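Local coordinates for hypothetical conserved protein TTC0263 (Thermus thermophilus, PDB 2PL2) that is of unknown function but belongs to the tetratricopeptide-repeat family, whose stacked antiparallel helix pairs commonly serve as scaffolds for binding other proteins, at residues 73-87 against 99-113. Sequence-based numbering, arbitrary orientation.
Sequences LGGYMVLSEAYVALY and YLEQALSVLKDAERV
S80 and A103 bring their CA atoms to 4.7 Å, the closest such pair between helices 73-87 and 99-113. The axes of the two segments approach to 8.1 Å and their directions differ by 166°, an antiparallel hairpin of the tetratricopeptide-repeat kind. The small side chains of S80 and A103 are consistent with this close spacing, with the CB of A103 lying against the backbone O of S80.

On one side of that point Y83 drops as a knob among Y99, Q102, A103 and V106. The CB of Q102 stands over the centre of its ring, 3.8 Å from the centroid and only 3° off the normal, a CH-pi contact. Y83 in turn brings its CD1 to the edge of the Y99 ring, whose face takes the CB of L86. Farther along, L100 lays CD2 over the Y87 ring, 3.5 Å from the centroid. The Y87 ring reaches that methyl because its CG is swung anti to the backbone N (chi1 157°).

On the other side Y76 is the second knob, set among V106, D109, A110 and V113. The methyl of A110 presses on its CB and CG, V106 CG1 lies 3.6 Å from CD1, and the hydroxyl is hydrogen-bonded to the O of P70. L73 closes this end with CD2 against A110 and V113.

Helix 55-68 packs on Y76, L79, Y83 and L86, while helix 118-130 meets M77, S80 and V84, so helix 73-87 lies between them in the stack. Cohesion across the hairpin rests mainly on apolar and CH-pi packing, with the two tyrosine knobs seated in the other helix.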
loop_
_atom_site.group_PDB
_atom_site.type_symbol
_atom_site.label_atom_id
_atom_site.label_comp_id
_atom_site.label_asym_id
_atom_site.label_seq_id
_atom_site.Cartn_x
_atom_site.Cartn_y
_atom_site.Cartn_z
ATOM N N LEU A 73 6.247 -17.929 -15.376
ATOM C CA LEU A 73 4.999 -17.224 -15.091
ATOM C C LEU A 73 5.224 -15.912 -14.359
ATOM O O LEU A 73 4.450 -14.974 -14.514
ATOM C CB LEU A 73 4.070 -18.108 -14.260
ATOM C CG LEU A 73 3.409 -19.271 -14.993
ATOM C CD1 LEU A 73 2.565 -20.059 -14.013
ATOM C CD2 LEU A 73 2.553 -18.737 -16.145
ATOM N N GLY A 74 6.276 -15.861 -13.548
ATOM C CA GLY A 74 6.594 -14.656 -12.795
ATOM C C GLY A 74 6.523 -13.373 -13.593
ATOM O O GLY A 74 5.878 -12.414 -13.173
ATOM N N GLY A 75 7.177 -13.361 -14.751
ATOM C CA GLY A 75 7.185 -12.185 -15.604
ATOM C C GLY A 75 5.810 -11.631 -15.924
ATOM O O GLY A 75 5.568 -10.423 -15.801
ATOM N N TYR A 76 4.907 -12.508 -16.345
ATOM C CA TYR A 76 3.556 -12.091 -16.685
ATOM C C TYR A 76 2.819 -11.600 -15.433
ATOM O O TYR A 76 2.125 -10.590 -15.476
ATOM C CB TYR A 76 2.790 -13.258 -17.314
ATOM C CG TYR A 76 3.501 -13.922 -18.481
ATOM C CD1 TYR A 76 3.339 -13.458 -19.786
ATOM C CD2 TYR A 76 4.355 -14.999 -18.270
ATOM C CE1 TYR A 76 4.006 -14.062 -20.852
ATOM C CE2 TYR A 76 5.027 -15.602 -19.320
ATOM C CZ TYR A 76 4.858 -15.132 -20.613
ATOM O OH TYR A 76 5.552 -15.743 -21.650
ATOM N N MET A 77 2.970 -12.310 -14.317
ATOM C CA MET A 77 2.293 -11.907 -13.082
ATOM C C MET A 77 2.779 -10.517 -12.670
ATOM O O MET A 77 1.980 -9.597 -12.489
ATOM C CB MET A 77 2.550 -12.922 -11.960
ATOM C CG MET A 77 1.864 -14.292 -12.148
ATOM S SD MET A 77 0.029 -14.284 -12.049
ATOM C CE MET A 77 -0.188 -13.802 -10.317
ATOM N N VAL A 78 4.089 -10.360 -12.548
ATOM C CA VAL A 78 4.667 -9.074 -12.171
ATOM C C VAL A 78 4.165 -7.994 -13.126
ATOM O O VAL A 78 3.545 -7.020 -12.714
ATOM C CB VAL A 78 6.205 -9.142 -12.229
ATOM C CG1 VAL A 78 6.797 -7.756 -12.124
ATOM C CG2 VAL A 78 6.716 -10.027 -11.103
ATOM N N LEU A 79 4.421 -8.201 -14.408
ATOM C CA LEU A 79 4.008 -7.288 -15.465
ATOM C C LEU A 79 2.507 -7.005 -15.397
ATOM O O LEU A 79 2.066 -5.878 -15.588
ATOM C CB LEU A 79 4.381 -7.915 -16.816
ATOM C CG LEU A 79 4.277 -7.153 -18.135
ATOM C CD1 LEU A 79 5.050 -5.853 -18.052
ATOM C CD2 LEU A 79 4.840 -8.033 -19.241
ATOM N N SER A 80 1.733 -8.042 -15.119
ATOM C CA SER A 80 0.285 -7.939 -15.014
ATOM C C SER A 80 -0.177 -6.997 -13.902
ATOM O O SER A 80 -1.051 -6.152 -14.112
ATOM C CB SER A 80 -0.305 -9.324 -14.774
ATOM O OG SER A 80 -1.666 -9.224 -14.417
ATOM N N GLU A 81 0.396 -7.156 -12.712
ATOM C CA GLU A 81 0.034 -6.317 -11.574
ATOM C C GLU A 81 0.520 -4.886 -11.776
ATOM O O GLU A 81 -0.120 -3.931 -11.336
ATOM C CB GLU A 81 0.629 -6.896 -10.289
ATOM C CG GLU A 81 -0.127 -8.098 -9.756
ATOM C CD GLU A 81 0.794 -9.176 -9.226
ATOM O OE1 GLU A 81 1.783 -8.812 -8.547
ATOM O OE2 GLU A 81 0.528 -10.382 -9.479
ATOM N N ALA A 82 1.654 -4.744 -12.451
ATOM C CA ALA A 82 2.221 -3.440 -12.726
ATOM C C ALA A 82 1.265 -2.595 -13.563
ATOM O O ALA A 82 1.114 -1.397 -13.308
ATOM C CB ALA A 82 3.556 -3.597 -13.433
ATOM N N TYR A 83 0.612 -3.210 -14.547
ATOM C CA TYR A 83 -0.332 -2.466 -15.384
ATOM C C TYR A 83 -1.562 -2.026 -14.596
ATOM O O TYR A 83 -2.134 -0.962 -14.863
ATOM C CB TYR A 83 -0.776 -3.293 -16.597
ATOM C CG TYR A 83 0.271 -3.367 -17.679
ATOM C CD1 TYR A 83 0.774 -2.202 -18.270
ATOM C CD2 TYR A 83 0.796 -4.593 -18.084
ATOM C CE1 TYR A 83 1.780 -2.261 -19.223
ATOM C CE2 TYR A 83 1.800 -4.661 -19.037
ATOM C CZ TYR A 83 2.288 -3.495 -19.604
ATOM O OH TYR A 83 3.297 -3.561 -20.534
ATOM N N VAL A 84 -1.981 -2.849 -13.637
ATOM C CA VAL A 84 -3.133 -2.519 -12.804
ATOM C C VAL A 84 -2.808 -1.311 -11.918
ATOM O O VAL A 84 -3.631 -0.417 -11.753
ATOM C CB VAL A 84 -3.551 -3.715 -11.901
ATOM C CG1 VAL A 84 -4.600 -3.266 -10.901
ATOM C CG2 VAL A 84 -4.092 -4.861 -12.759
ATOM N N ALA A 85 -1.609 -1.289 -11.352
ATOM C CA ALA A 85 -1.217 -0.179 -10.503
ATOM C C ALA A 85 -1.309 1.089 -11.336
ATOM O O ALA A 85 -1.866 2.095 -10.897
ATOM C CB ALA A 85 0.210 -0.384 -9.992
ATOM N N LEU A 86 -0.763 1.022 -12.547
ATOM C CA LEU A 86 -0.778 2.140 -13.487
ATOM C C LEU A 86 -2.214 2.536 -13.843
ATOM O O LEU A 86 -2.474 3.686 -14.195
ATOM C CB LEU A 86 -0.033 1.757 -14.762
ATOM C CG LEU A 86 1.483 1.582 -14.702
ATOM C CD1 LEU A 86 1.972 0.844 -15.945
ATOM C CD2 LEU A 86 2.134 2.947 -14.592
ATOM N N TYR A 87 -3.137 1.579 -13.765
ATOM C CA TYR A 87 -4.546 1.832 -14.066
ATOM C C TYR A 87 -5.232 2.634 -12.969
ATOM O O TYR A 87 -6.068 3.488 -13.252
ATOM C CB TYR A 87 -5.316 0.524 -14.241
ATOM C CG TYR A 87 -6.804 0.699 -13.994
ATOM C CD1 TYR A 87 -7.601 1.388 -14.905
ATOM C CD2 TYR A 87 -7.398 0.242 -12.809
ATOM C CE1 TYR A 87 -8.951 1.617 -14.649
ATOM C CE2 TYR A 87 -8.740 0.466 -12.542
ATOM C CZ TYR A 87 -9.512 1.159 -13.465
ATOM O OH TYR A 87 -10.847 1.404 -13.220
ATOM N N TYR A 99 -4.083 0.264 -20.143
ATOM C CA TYR A 99 -3.237 -0.483 -19.214
ATOM C C TYR A 99 -3.902 -1.802 -18.775
ATOM O O TYR A 99 -3.253 -2.842 -18.690
ATOM C CB TYR A 99 -2.948 0.365 -17.974
ATOM C CG TYR A 99 -2.115 1.615 -18.205
ATOM C CD1 TYR A 99 -0.790 1.534 -18.635
ATOM C CD2 TYR A 99 -2.638 2.881 -17.935
ATOM C CE1 TYR A 99 -0.011 2.686 -18.791
ATOM C CE2 TYR A 99 -1.873 4.028 -18.086
ATOM C CZ TYR A 99 -0.560 3.926 -18.516
ATOM O OH TYR A 99 0.181 5.069 -18.697
ATOM N N LEU A 100 -5.200 -1.741 -18.494
ATOM C CA LEU A 100 -5.968 -2.900 -18.059
ATOM C C LEU A 100 -6.035 -3.891 -19.200
ATOM O O LEU A 100 -5.970 -5.107 -19.000
ATOM C CB LEU A 100 -7.385 -2.465 -17.670
ATOM C CG LEU A 100 -7.881 -2.554 -16.219
ATOM C CD1 LEU A 100 -6.767 -2.260 -15.230
ATOM C CD2 LEU A 100 -9.049 -1.571 -16.052
ATOM N N GLU A 101 -6.176 -3.349 -20.404
ATOM C CA GLU A 101 -6.245 -4.152 -21.621
ATOM C C GLU A 101 -4.928 -4.909 -21.776
ATOM O O GLU A 101 -4.921 -6.082 -22.167
ATOM C CB GLU A 101 -6.466 -3.240 -22.824
ATOM C CG GLU A 101 -7.248 -3.864 -23.957
ATOM C CD GLU A 101 -8.736 -3.884 -23.684
ATOM O OE1 GLU A 101 -9.270 -2.838 -23.236
ATOM O OE2 GLU A 101 -9.370 -4.939 -23.931
ATOM N N GLN A 102 -3.820 -4.235 -21.454
ATOM C CA GLN A 102 -2.490 -4.846 -21.538
ATOM C C GLN A 102 -2.346 -5.949 -20.506
ATOM O O GLN A 102 -1.708 -6.977 -20.763
ATOM C CB GLN A 102 -1.382 -3.806 -21.310
ATOM C CG GLN A 102 -1.339 -2.696 -22.345
ATOM C CD GLN A 102 -0.056 -1.877 -22.266
ATOM O OE1 GLN A 102 1.023 -2.359 -22.619
ATOM N NE2 GLN A 102 -0.167 -0.643 -21.795
ATOM N N ALA A 103 -2.930 -5.715 -19.331
ATOM C CA ALA A 103 -2.889 -6.684 -18.240
ATOM C C ALA A 103 -3.651 -7.939 -18.641
ATOM O O ALA A 103 -3.223 -9.047 -18.334
ATOM C CB ALA A 103 -3.478 -6.076 -16.959
ATOM N N LEU A 104 -4.774 -7.766 -19.334
ATOM C CA LEU A 104 -5.570 -8.901 -19.793
ATOM C C LEU A 104 -4.793 -9.674 -20.837
ATOM O O LEU A 104 -4.818 -10.907 -20.872
ATOM C CB LEU A 104 -6.870 -8.440 -20.439
ATOM C CG LEU A 104 -8.107 -8.197 -19.581
ATOM C CD1 LEU A 104 -9.301 -8.013 -20.509
ATOM C CD2 LEU A 104 -8.348 -9.382 -18.653
ATOM N N SER A 105 -4.110 -8.935 -21.700
ATOM C CA SER A 105 -3.337 -9.538 -22.768
ATOM C C SER A 105 -2.191 -10.371 -22.232
ATOM O O SER A 105 -1.988 -11.508 -22.648
ATOM C CB SER A 105 -2.803 -8.443 -23.697
ATOM O OG SER A 105 -2.176 -9.003 -24.835
ATOM N N VAL A 106 -1.440 -9.806 -21.301
ATOM C CA VAL A 106 -0.298 -10.505 -20.728
ATOM C C VAL A 106 -0.735 -11.724 -19.913
ATOM O O VAL A 106 -0.066 -12.758 -19.897
ATOM C CB VAL A 106 0.529 -9.537 -19.847
ATOM C CG1 VAL A 106 1.677 -10.266 -19.216
ATOM C CG2 VAL A 106 1.054 -8.369 -20.698
ATOM N N LEU A 107 -1.863 -11.595 -19.226
ATOM C CA LEU A 107 -2.387 -12.694 -18.430
ATOM C C LEU A 107 -2.774 -13.805 -19.386
ATOM O O LEU A 107 -2.511 -14.975 -19.123
ATOM C CB LEU A 107 -3.600 -12.233 -17.608
ATOM C CG LEU A 107 -3.268 -11.370 -16.387
ATOM C CD1 LEU A 107 -4.544 -10.800 -15.795
ATOM C CD2 LEU A 107 -2.548 -12.218 -15.352
ATOM N N LYS A 108 -3.385 -13.430 -20.505
ATOM C CA LYS A 108 -3.780 -14.399 -21.522
ATOM C C LYS A 108 -2.557 -15.165 -22.044
ATOM O O LYS A 108 -2.595 -16.392 -22.154
ATOM C CB LYS A 108 -4.478 -13.688 -22.676
ATOM C CG LYS A 108 -5.169 -14.629 -23.632
ATOM C CD LYS A 108 -6.274 -15.405 -22.934
ATOM C CE LYS A 108 -6.912 -16.418 -23.878
ATOM N NZ LYS A 108 -8.006 -17.180 -23.194
ATOM N N ASP A 109 -1.471 -14.449 -22.354
ATOM C CA ASP A 109 -0.246 -15.093 -22.842
ATOM C C ASP A 109 0.271 -16.052 -21.779
ATOM O O ASP A 109 0.761 -17.135 -22.093
ATOM C CB ASP A 109 0.883 -14.088 -23.140
ATOM C CG ASP A 109 0.495 -13.022 -24.143
ATOM O OD1 ASP A 109 -0.371 -13.282 -25.014
ATOM O OD2 ASP A 109 1.083 -11.916 -24.062
ATOM N N ALA A 110 0.192 -15.640 -20.519
ATOM C CA ALA A 110 0.655 -16.498 -19.442
ATOM C C ALA A 110 -0.194 -17.772 -19.401
ATOM O O ALA A 110 0.301 -18.859 -19.099
ATOM C CB ALA A 110 0.563 -15.763 -18.114
ATOM N N GLU A 111 -1.479 -17.625 -19.708
ATOM C CA GLU A 111 -2.399 -18.749 -19.699
ATOM C C GLU A 111 -1.939 -19.824 -20.682
ATOM O O GLU A 111 -2.220 -21.017 -20.495
ATOM C CB GLU A 111 -3.811 -18.269 -20.048
ATOM C CG GLU A 111 -4.831 -19.391 -20.219
ATOM C CD GLU A 111 -6.243 -18.880 -20.488
ATOM O OE1 GLU A 111 -6.404 -17.984 -21.350
ATOM O OE2 GLU A 111 -7.191 -19.381 -19.844
ATOM N N ARG A 112 -1.222 -19.397 -21.720
ATOM C CA ARG A 112 -0.700 -20.315 -22.726
ATOM C C ARG A 112 0.459 -21.138 -22.175
ATOM O O ARG A 112 0.737 -22.232 -22.654
ATOM C CB ARG A 112 -0.236 -19.535 -23.960
ATOM C CG ARG A 112 -1.338 -18.715 -24.620
ATOM C CD ARG A 112 -2.446 -19.612 -25.171
ATOM N NE ARG A 112 -3.540 -18.845 -25.768
ATOM C CZ ARG A 112 -4.599 -19.389 -26.357
ATOM N NH1 ARG A 112 -4.711 -20.712 -26.432
ATOM N NH2 ARG A 112 -5.545 -18.607 -26.867
ATOM N N VAL A 113 1.132 -20.603 -21.163
ATOM C CA VAL A 113 2.264 -21.270 -20.529
ATOM C C VAL A 113 1.805 -22.209 -19.409
ATOM O O VAL A 113 2.547 -23.097 -18.987
ATOM C CB VAL A 113 3.236 -20.228 -19.938
ATOM C CG1 VAL A 113 4.426 -20.921 -19.294
ATOM C CG2 VAL A 113 3.679 -19.263 -21.026
#